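Local structure of 1-carboxybiuret hydrolase subunit AtzE (Pseudomonas sp., 6C62) at residues G261-D266 / G398-P403; I374-I379 / D422-G427. The protein hydrolyses 1-carboxybiuret to urea-1,3-dicarboxylate and ammonia, a step in the breakdown of the herbicide atrazine. All coordinates share one frame; numbering follows the deposited sequence.

Interaction 1: G261-D266 / G398-P403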
loop_
_atom_site.group_PDB
_atom_site.type_symbol
_atom_site.label_atom_id
_atom_site.label_comp_id
_atom_site.label_asym_id
_atom_site.label_seq_id
_atom_site.Cartn_x
_atom_site.Cartn_y
_atom_site.Cartn_z
ATOM N N GLY A 261 -13.770 21.971 15.998
ATOM C CA GLY A 261 -13.011 23.045 16.579
ATOM C C GLY A 261 -11.543 22.871 16.312
ATOM O O GLY A 261 -11.146 22.174 15.353
ATOM N N GLY A 262 -10.746 23.466 17.189
ATOM C CA GLY A 262 -9.281 23.426 17.130
ATOM C C GLY A 262 -8.729 23.856 15.781
ATOM O O GLY A 262 -8.944 24.998 15.393
ATOM N N TRP A 263 -8.069 22.935 15.070
ATOM C CA TRP A 263 -7.487 23.205 13.742
ATOM C C TRP A 263 -8.491 23.903 12.810
ATOM O O TRP A 263 -8.143 24.837 12.086
ATOM C CB TRP A 263 -7.062 21.872 13.088
ATOM C CG TRP A 263 -6.607 21.984 11.678
ATOM C CD1 TRP A 263 -7.351 21.736 10.563
ATOM C CD2 TRP A 263 -5.313 22.348 11.221
ATOM N NE1 TRP A 263 -6.592 21.945 9.432
ATOM C CE2 TRP A 263 -5.339 22.324 9.814
ATOM C CE3 TRP A 263 -4.142 22.706 11.860
ATOM C CZ2 TRP A 263 -4.214 22.646 9.036
ATOM C CZ3 TRP A 263 -3.024 23.003 11.089
ATOM C CH2 TRP A 263 -3.078 23.004 9.695
ATOM N N PHE A 264 -9.729 23.439 12.847
ATOM C CA PHE A 264 -10.773 23.916 11.961
ATOM C C PHE A 264 -11.389 25.283 12.363
ATOM O O PHE A 264 -12.145 25.895 11.560
ATOM C CB PHE A 264 -11.845 22.863 11.820
ATOM C CG PHE A 264 -11.367 21.619 11.156
ATOM C CD1 PHE A 264 -11.378 21.518 9.761
ATOM C CD2 PHE A 264 -10.843 20.568 11.897
ATOM C CE1 PHE A 264 -10.916 20.361 9.156
ATOM C CE2 PHE A 264 -10.373 19.413 11.282
ATOM C CZ PHE A 264 -10.429 19.326 9.919
ATOM N N ARG A 265 -11.051 25.755 13.558
ATOM C CA ARG A 265 -11.332 27.149 13.955
ATOM C C ARG A 265 -10.130 28.062 13.802
ATOM O O ARG A 265 -10.243 29.203 13.256
ATOM C CB ARG A 265 -11.818 27.173 15.391
ATOM C CG ARG A 265 -12.332 28.555 15.768
ATOM C CD ARG A 265 -13.129 28.498 17.049
ATOM N NE ARG A 265 -13.468 29.845 17.531
ATOM C CZ ARG A 265 -14.444 30.604 17.018
ATOM N NH1 ARG A 265 -15.209 30.195 15.977
ATOM N NH2 ARG A 265 -14.687 31.783 17.578
ATOM N N ASP A 266 -8.977 27.588 14.265
ATOM C CA ASP A 266 -7.702 28.316 14.178
ATOM C C ASP A 266 -7.318 28.686 12.733
ATOM O O ASP A 266 -6.653 29.711 12.524
ATOM C CB ASP A 266 -6.543 27.457 14.677
ATOM C CG ASP A 266 -6.628 27.095 16.182
ATOM O OD1 ASP A 266 -7.501 27.629 16.922
ATOM O OD2 ASP A 266 -5.848 26.157 16.582
ATOM N N GLY A 398 -6.104 24.857 0.876
ATOM C CA GLY A 398 -6.535 23.495 1.313
ATOM C C GLY A 398 -6.310 23.126 2.763
ATOM O O GLY A 398 -6.417 21.962 3.151
ATOM N N LEU A 399 -5.975 24.103 3.588
ATOM C CA LEU A 399 -5.725 23.834 5.015
ATOM C C LEU A 399 -6.848 23.030 5.736
ATOM O O LEU A 399 -6.572 22.198 6.603
ATOM C CB LEU A 399 -5.511 25.193 5.754
ATOM C CG LEU A 399 -4.134 25.865 5.622
ATOM C CD1 LEU A 399 -4.178 27.281 6.184
ATOM C CD2 LEU A 399 -3.012 25.104 6.298
ATOM N N LEU A 400 -8.093 23.360 5.429
ATOM C CA LEU A 400 -9.270 22.776 6.048
ATOM C C LEU A 400 -9.798 21.511 5.330
ATOM O O LEU A 400 -10.518 20.709 5.923
ATOM C CB LEU A 400 -10.379 23.795 6.102
ATOM C CG LEU A 400 -9.981 25.086 6.848
ATOM C CD1 LEU A 400 -11.046 26.174 6.719
ATOM C CD2 LEU A 400 -9.695 24.765 8.309
ATOM N N THR A 401 -9.429 21.338 4.072
ATOM C CA THR A 401 -9.884 20.198 3.271
ATOM C C THR A 401 -8.957 18.983 3.431
ATOM O O THR A 401 -9.413 17.827 3.453
ATOM C CB THR A 401 -9.992 20.564 1.775
ATOM O OG1 THR A 401 -8.810 21.237 1.336
ATOM C CG2 THR A 401 -11.123 21.460 1.556
ATOM N N GLN A 402 -7.666 19.253 3.504
ATOM C CA GLN A 402 -6.636 18.233 3.413
ATOM C C GLN A 402 -6.690 17.130 4.498
ATOM O O GLN A 402 -6.519 15.972 4.175
ATOM C CB GLN A 402 -5.242 18.895 3.318
ATOM C CG GLN A 402 -4.141 17.932 2.899
ATOM C CD GLN A 402 -2.937 18.590 2.243
ATOM O OE1 GLN A 402 -2.719 19.781 2.419
ATOM N NE2 GLN A 402 -2.210 17.858 1.395
ATOM N N PRO A 403 -7.001 17.473 5.748
ATOM C CA PRO A 403 -7.109 16.385 6.777
ATOM C C PRO A 403 -8.267 15.412 6.507
ATOM O O PRO A 403 -8.179 14.242 6.856
ATOM C CB PRO A 403 -7.399 17.163 8.075
ATOM C CG PRO A 403 -6.939 18.600 7.815
ATOM C CD PRO A 403 -7.169 18.811 6.346
#
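Trp263 reaches across to Leu399 with its indole N-H, and its path shows how one large side chain can join two turns distant in sequence. Its CB points toward 398-403, and CG stands anti to the backbone N (chi1 173°), beside the carbonyl carbon. CD1 lies over the centre of the Phe264 ring, 3.7 Å above its plane. Next comes NE1, which donates to Leu399 O at 2.8 Å with an N-H...O angle of 147°. The oxygen lies almost in the indole plane, while NE1 stands 39° above the plane of the carbonyl. Pro403 CG also approaches NE1, at 3.7 Å. Farther along, CZ2 meets Leu399 CD2 at 3.9 Å, and CH2 touches the same methyl. Helix 294-312 packs on the indole as well. In the amidase fold this is the point where strand 257-260 of the large mixed sheet ends and the single helical turn 263-266 begins, with Gly262 at the N-cap position, against the approach to helix 402-407. An alanine at Trp263 would probably leave Leu399 O without this donor and open a gap beside Leu399 CD2, Pro403 CG and the face of Phe264. Phe264 adds a second line of contact, sliding past Leu400 in the opposite direction. Its CD1 packs 3.9 Å from Leu400 CD2, and its CZ 4.1 Å from Pro403 CG. Leu400 O sits at the rim of the phenyl ring, 3.3 Å from Phe264 CE1, and accepts a hydrogen bond from Gln429 NE2.

Interaction 2: I374-I379 / D422-G427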
loop_
_atom_site.group_PDB
_atom_site.type_symbol
_atom_site.label_atom_id
_atom_site.label_comp_id
_atom_site.label_asym_id
_atom_site.label_seq_id
_atom_site.Cartn_x
_atom_site.Cartn_y
_atom_site.Cartn_z
ATOM N N ILE A 374 -10.596 31.468 3.739
ATOM C CA ILE A 374 -11.100 32.727 3.271
ATOM C C ILE A 374 -11.824 32.528 1.903
ATOM O O ILE A 374 -11.706 31.462 1.267
ATOM C CB ILE A 374 -9.924 33.723 3.022
ATOM C CG1 ILE A 374 -8.885 33.129 2.054
ATOM C CG2 ILE A 374 -9.171 34.071 4.301
ATOM C CD1 ILE A 374 -7.969 34.142 1.430
ATOM N N SER A 375 -12.522 33.563 1.453
ATOM C CA SER A 375 -13.096 33.602 0.104
ATOM C C SER A 375 -12.029 33.910 -0.946
ATOM O O SER A 375 -10.878 34.192 -0.595
ATOM C CB SER A 375 -14.208 34.648 0.047
ATOM O OG SER A 375 -15.305 34.155 0.775
ATOM N N ALA A 376 -12.407 33.901 -2.225
ATOM C CA ALA A 376 -11.455 33.931 -3.296
ATOM C C ALA A 376 -10.506 35.145 -3.257
ATOM O O ALA A 376 -10.976 36.269 -3.265
ATOM C CB ALA A 376 -12.162 33.870 -4.629
ATOM N N PRO A 377 -9.178 34.906 -3.191
ATOM C CA PRO A 377 -8.249 36.005 -3.304
ATOM C C PRO A 377 -8.056 36.454 -4.758
ATOM O O PRO A 377 -8.561 35.772 -5.711
ATOM C CB PRO A 377 -6.983 35.428 -2.713
ATOM C CG PRO A 377 -7.060 33.987 -2.982
ATOM C CD PRO A 377 -8.502 33.666 -2.751
ATOM N N ALA A 378 -7.383 37.590 -4.930
ATOM C CA ALA A 378 -7.065 38.108 -6.272
ATOM C C ALA A 378 -6.177 37.116 -7.028
ATOM O O ALA A 378 -5.324 36.478 -6.467
ATOM C CB ALA A 378 -6.322 39.477 -6.165
ATOM N N ILE A 379 -6.381 37.042 -8.329
ATOM C CA ILE A 379 -5.478 36.363 -9.206
ATOM C C ILE A 379 -4.079 36.964 -9.027
ATOM O O ILE A 379 -3.956 38.145 -8.962
ATOM C CB ILE A 379 -5.944 36.499 -10.659
ATOM C CG1 ILE A 379 -7.121 35.542 -10.892
ATOM C CG2 ILE A 379 -4.793 36.241 -11.663
ATOM C CD1 ILE A 379 -7.978 35.896 -12.082
ATOM N N ASP A 422 -17.568 41.311 1.042
ATOM C CA ASP A 422 -17.543 41.852 -0.346
ATOM C C ASP A 422 -18.466 41.100 -1.328
ATOM O O ASP A 422 -18.201 41.040 -2.531
ATOM C CB ASP A 422 -16.123 41.907 -0.915
ATOM C CG ASP A 422 -15.206 42.786 -0.091
ATOM O OD1 ASP A 422 -14.961 42.401 1.067
ATOM O OD2 ASP A 422 -14.742 43.845 -0.563
ATOM N N GLY A 423 -19.545 40.534 -0.807
ATOM C CA GLY A 423 -20.463 39.729 -1.607
ATOM C C GLY A 423 -19.914 38.409 -2.141
ATOM O O GLY A 423 -20.555 37.822 -3.001
ATOM N N MET A 424 -18.758 37.931 -1.652
ATOM C CA MET A 424 -18.164 36.678 -2.175
ATOM C C MET A 424 -18.628 35.472 -1.366
ATOM O O MET A 424 -18.874 35.571 -0.143
ATOM C CB MET A 424 -16.639 36.758 -2.217
ATOM C CG MET A 424 -16.063 37.778 -3.194
ATOM S SD MET A 424 -16.505 37.452 -4.907
ATOM C CE MET A 424 -15.443 36.070 -5.336
ATOM N N PRO A 425 -18.773 34.316 -2.031
ATOM C CA PRO A 425 -19.237 33.156 -1.262
ATOM C C PRO A 425 -18.099 32.433 -0.474
ATOM O O PRO A 425 -16.913 32.688 -0.678
ATOM C CB PRO A 425 -19.808 32.235 -2.342
ATOM C CG PRO A 425 -18.942 32.497 -3.501
ATOM C CD PRO A 425 -18.570 33.990 -3.445
ATOM N N ILE A 426 -18.518 31.543 0.407
ATOM C CA ILE A 426 -17.622 30.622 1.077
ATOM C C ILE A 426 -18.396 29.366 1.404
ATOM O O ILE A 426 -19.574 29.412 1.707
ATOM C CB ILE A 426 -16.926 31.289 2.279
ATOM C CG1 ILE A 426 -15.631 30.584 2.616
ATOM C CG2 ILE A 426 -17.859 31.343 3.458
ATOM C CD1 ILE A 426 -14.753 31.379 3.559
ATOM N N GLY A 427 -17.760 28.207 1.251
ATOM C CA GLY A 427 -18.447 26.954 1.400
ATOM C C GLY A 427 -18.326 26.369 2.793
ATOM O O GLY A 427 -17.376 26.697 3.548
HETATM O O HOH W 1 -15.318 33.218 -2.851
#
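Ser375 and Ile426, whose CA atoms are 5.5 Å apart, face each other where a loop of the amidase fold passes the entry to strand 426-432 of the large mixed sheet. The loop follows strand 366-370, the antiparallel neighbour of 426-432, and Gly427 still pairs with Ala371 through the backbone; at this contact side chains and a water do the joining. Orientation alternates along 424-426: the CB atoms of Met424 and Ile426 point toward the loop, and that of Pro425 points away. The CB of Ser375 points toward 422-427 in return, and its hydroxyl meets the carbonyl of the residue between Met424 and Ile426. In the conformer described, one of two modelled, its OG donates to Pro425 O at 2.6 Å. The C=O...OG angle is 128°, and OG stands 50° above the carbonyl plane. OG also lies 3.6 Å from Ile426 CB and is hydrogen-bonded to Asn421 ND2, which bonds Met424 O too.

The two flanking side chains take different shapes. Ile426 is extended, with CG1 anti to the backbone N (chi1 -157°), and its CD1 comes 3.6 Å from Ile374 C, a contact with the loop's backbone; the Ile374 side chain itself starts off away from 422-427. Helix 270-283 also lies against Ile426. Met424 instead meets Ser375 CB to CB at 3.9 Å, then bends at chi2 and chi3 to bring CE within 4.0 Å of Ala376 CB. Beside these apolar contacts the Pro425 carbonyl gains a second donor: a water accepts a hydrogen bond from Ala376 N at 3.1 Å and donates one to Pro425 O at 2.7 Å.

How the interactions relate
Interactions 1 and 2 interlock along the chain: the order is 261-266, 374-379, 398-403, 422-427, so neither contact closes before the other has begun. Their centres are about 17 Å apart, and their nearest atoms, about 6 Å apart, do not touch. What they share is the mixed sheet. Strand 257-260 leads into 261-266, strand 366-370 into the loop 374-379, and 422-427 includes the start of strand 426-432, with 366-370 lying between the other two. Helix 270-283, which follows the turn of interaction 1, packs against interaction 2. The pair thus ties loops and turns around one region of the amidase sheet, away from the probable catalytic residues Lys74, Ser150 and Ser174.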